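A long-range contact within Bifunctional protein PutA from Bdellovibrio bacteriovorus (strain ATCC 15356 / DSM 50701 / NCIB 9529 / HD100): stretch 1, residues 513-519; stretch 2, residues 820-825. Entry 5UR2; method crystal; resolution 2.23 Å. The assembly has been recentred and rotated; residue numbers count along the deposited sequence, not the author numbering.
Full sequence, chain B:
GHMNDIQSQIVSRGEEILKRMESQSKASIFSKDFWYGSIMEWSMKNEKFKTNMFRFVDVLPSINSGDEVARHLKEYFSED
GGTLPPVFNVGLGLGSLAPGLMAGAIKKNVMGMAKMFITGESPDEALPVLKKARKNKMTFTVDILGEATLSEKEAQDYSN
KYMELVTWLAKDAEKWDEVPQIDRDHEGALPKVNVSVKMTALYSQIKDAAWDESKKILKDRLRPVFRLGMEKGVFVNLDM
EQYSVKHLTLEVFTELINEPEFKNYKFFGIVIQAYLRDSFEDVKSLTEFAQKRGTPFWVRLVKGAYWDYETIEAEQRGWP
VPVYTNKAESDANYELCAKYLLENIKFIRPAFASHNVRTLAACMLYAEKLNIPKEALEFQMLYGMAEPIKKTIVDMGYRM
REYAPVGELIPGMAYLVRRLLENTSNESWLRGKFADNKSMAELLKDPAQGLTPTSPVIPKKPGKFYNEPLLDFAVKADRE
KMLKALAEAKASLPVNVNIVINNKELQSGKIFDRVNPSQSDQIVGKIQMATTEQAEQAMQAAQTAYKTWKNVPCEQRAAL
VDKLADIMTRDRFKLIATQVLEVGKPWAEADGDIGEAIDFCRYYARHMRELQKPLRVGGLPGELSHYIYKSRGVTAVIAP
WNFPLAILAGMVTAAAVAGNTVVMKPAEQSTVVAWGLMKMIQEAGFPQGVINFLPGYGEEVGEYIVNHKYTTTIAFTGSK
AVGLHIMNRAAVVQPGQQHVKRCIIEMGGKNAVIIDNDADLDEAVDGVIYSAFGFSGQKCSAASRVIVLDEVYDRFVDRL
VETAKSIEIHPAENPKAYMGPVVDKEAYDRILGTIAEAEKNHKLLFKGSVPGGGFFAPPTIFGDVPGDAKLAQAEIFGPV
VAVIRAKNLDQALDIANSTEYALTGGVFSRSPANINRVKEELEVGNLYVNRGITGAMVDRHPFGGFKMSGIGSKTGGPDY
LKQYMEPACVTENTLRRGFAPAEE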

# COMPACT_ATOMS: atom_id res chain seq x y z
N ASP B 513 -39.89 -4.30 -21.65
CA ASP B 513 -39.93 -5.76 -21.77
C ASP B 513 -38.56 -6.27 -22.21
O ASP B 513 -38.09 -5.92 -23.29
N ARG B 514 -37.95 -7.13 -21.40
CA ARG B 514 -36.64 -7.70 -21.70
C ARG B 514 -36.83 -9.16 -22.12
O ARG B 514 -37.19 -10.00 -21.30
N VAL B 515 -36.56 -9.44 -23.40
CA VAL B 515 -36.81 -10.77 -23.94
C VAL B 515 -35.63 -11.69 -23.66
O VAL B 515 -34.50 -11.26 -23.39
N ASN B 516 -35.90 -12.99 -23.73
CA ASN B 516 -34.88 -14.01 -23.65
C ASN B 516 -34.05 -13.95 -24.92
O ASN B 516 -34.59 -14.19 -26.01
N PRO B 517 -32.76 -13.59 -24.84
CA PRO B 517 -31.98 -13.43 -26.07
C PRO B 517 -31.73 -14.73 -26.82
O PRO B 517 -31.35 -14.68 -27.99
N SER B 518 -31.92 -15.90 -26.17
CA SER B 518 -31.88 -17.20 -26.83
C SER B 518 -33.21 -17.59 -27.46
O SER B 518 -33.28 -18.59 -28.19
N GLN B 519 -34.28 -16.87 -27.14
CA GLN B 519 -35.61 -17.22 -27.61
C GLN B 519 -36.46 -15.97 -27.54
O GLN B 519 -37.19 -15.76 -26.57
N GLY B 820 -23.66 -18.94 -26.96
CA GLY B 820 -25.07 -18.67 -27.15
C GLY B 820 -25.26 -17.41 -27.97
O GLY B 820 -24.41 -17.05 -28.78
N PRO B 821 -26.36 -16.69 -27.74
CA PRO B 821 -26.67 -15.50 -28.54
C PRO B 821 -25.96 -14.26 -28.00
O PRO B 821 -25.43 -14.25 -26.90
N VAL B 822 -25.97 -13.19 -28.81
CA VAL B 822 -25.53 -11.88 -28.30
C VAL B 822 -26.72 -11.22 -27.60
O VAL B 822 -27.83 -11.76 -27.61
N VAL B 823 -26.49 -10.05 -27.01
CA VAL B 823 -27.35 -9.61 -25.90
C VAL B 823 -28.74 -9.18 -26.37
O VAL B 823 -29.74 -9.53 -25.74
N ASP B 824 -28.85 -8.44 -27.48
CA ASP B 824 -30.15 -7.91 -27.90
C ASP B 824 -30.15 -7.65 -29.41
O ASP B 824 -29.13 -7.82 -30.09
N LYS B 825 -31.31 -7.24 -29.93
CA LYS B 825 -31.47 -7.12 -31.37
C LYS B 825 -30.57 -6.02 -31.95
O LYS B 825 -30.03 -6.18 -33.05

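This is a small contact, 246 Å² summed over both sides, in which one long arginine side chain grips a backbone carbonyl with two hydrogen bonds while two prolines pack against each other, joining segments more than 300 residues apart in the chain. The two runs pass in nearly opposite directions, 159° apart, with Pro-517 level with Val-823 and Ser-518 level with Pro-821.

Arg-514 supplies the polar half. Its CA-to-CB bond points sideways, yet the chain reaches across: chi1 is t at 170°, chi2 turns to p at 55°, and chi3 is t at 180°, so the guanidinium arrives with its edge to Val-823 O. Both terminal nitrogens donate to that oxygen, NH1 to Val-823 O at 3.0 Å and NH2 to Val-823 O at 2.9 Å, with N-H...O angles of 143° and 148°. A single acceptor lying near the guanidinium plane can take both donors, and no acidic partner comes from the other stretch; Val-823 O helps hold the head group, along with bonds from Arg-514 NE and NH2 elsewhere in the structure. The same group packs against carbon, with Arg-514 NH2 3.6 Å from Val-823 CG2 and Arg-514 NH1 3.7 Å from Asp-824 CB. Val-823 is p, and its CA-to-CB bond points away even though its CG2 lies beside the arginine. Asp-824, also p, caps the helix that follows with its side chain, with OD2 bonded elsewhere in the structure; its closest approach to Arg-514 is through CB.

The prolines supply the apolar half. Pro-517 and Pro-821 both point toward the other stretch, both with C-gamma endo pucker, and meet with Pro-517 CB 4.0 Å from Pro-821 CG. Pro-517 CB also rests on backbone, 3.4 Å from Val-823 O and 3.6 Å from Val-822 O, so the oxygen held by the arginine is covered by proline carbon as well. In return, Pro-821 CB approaches Pro-517 O at 3.3 Å. Ser-518, m, adds a close approach of its OG to Pro-821 CG at 3.4 Å; the hydroxyl finds its hydrogen bonding elsewhere in the structure.

Pro-517 and Ser-518 are the central residues of a type I turn from Asn-516 to Gln-519, closed by Gln-519 N to Asn-516 O at 2.9 Å. The CA-to-CB bond of Asn-516, t, points away, though the end of the side chain comes nearer without touching the other stretch; it braces the turn from within, Asn-516 OD1 accepting from Ser-518 N at 2.8 Å. The design lesson is economical: a braced turn presents proline, and a reaching arginine ties down a loop carbonyl.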

# COMPACT_ATOMS: atom_id res chain seq x y z
CB ASP B 513 -41.00 -6.19 -22.78
CG ASP B 513 -42.43 -6.00 -22.26
OD1 ASP B 513 -42.64 -5.92 -21.03
OD2 ASP B 513 -43.36 -5.96 -23.08
CB ARG B 514 -35.71 -7.56 -20.50
CG ARG B 514 -34.41 -8.33 -20.63
CD ARG B 514 -33.63 -7.97 -21.89
NE ARG B 514 -32.39 -8.75 -21.95
CZ ARG B 514 -31.68 -8.97 -23.04
NH1 ARG B 514 -32.06 -8.46 -24.21
NH2 ARG B 514 -30.58 -9.71 -22.97
CB VAL B 515 -37.12 -10.71 -25.45
CG1 VAL B 515 -38.38 -9.86 -25.73
CG2 VAL B 515 -35.94 -10.15 -26.21
CB ASN B 516 -35.54 -15.38 -23.47
CG ASN B 516 -34.54 -16.52 -23.37
OD1 ASN B 516 -33.41 -16.43 -23.84
ND2 ASN B 516 -34.97 -17.61 -22.75
CB PRO B 517 -30.67 -12.80 -25.58
CG PRO B 517 -30.56 -13.28 -24.14
CD PRO B 517 -31.97 -13.30 -23.63
CB SER B 518 -31.51 -18.32 -25.85
OG SER B 518 -30.25 -18.11 -25.26
CB GLN B 519 -36.20 -18.36 -26.78
CG GLN B 519 -37.49 -18.92 -27.36
CD GLN B 519 -38.16 -19.91 -26.45
OE1 GLN B 519 -37.50 -20.74 -25.80
NE2 GLN B 519 -39.49 -19.85 -26.39
CB PRO B 821 -28.19 -15.38 -28.38
CG PRO B 821 -28.41 -15.82 -26.93
CD PRO B 821 -27.37 -16.95 -26.69
CB VAL B 822 -24.95 -10.97 -29.40
CG1 VAL B 822 -23.62 -11.53 -29.93
CG2 VAL B 822 -25.97 -10.74 -30.53
CB VAL B 823 -26.64 -8.49 -25.10
CG1 VAL B 823 -26.48 -7.23 -25.94
CG2 VAL B 823 -27.44 -8.17 -23.87
CB ASP B 824 -30.54 -6.64 -27.11
CG ASP B 824 -29.55 -5.47 -27.28
OD1 ASP B 824 -28.70 -5.49 -28.20
OD2 ASP B 824 -29.63 -4.51 -26.47
CB LYS B 825 -32.94 -6.87 -31.71
CG LYS B 825 -33.25 -6.96 -33.22
CD LYS B 825 -34.71 -6.82 -33.50
CE LYS B 825 -35.00 -6.93 -35.00
NZ LYS B 825 -34.18 -6.01 -35.86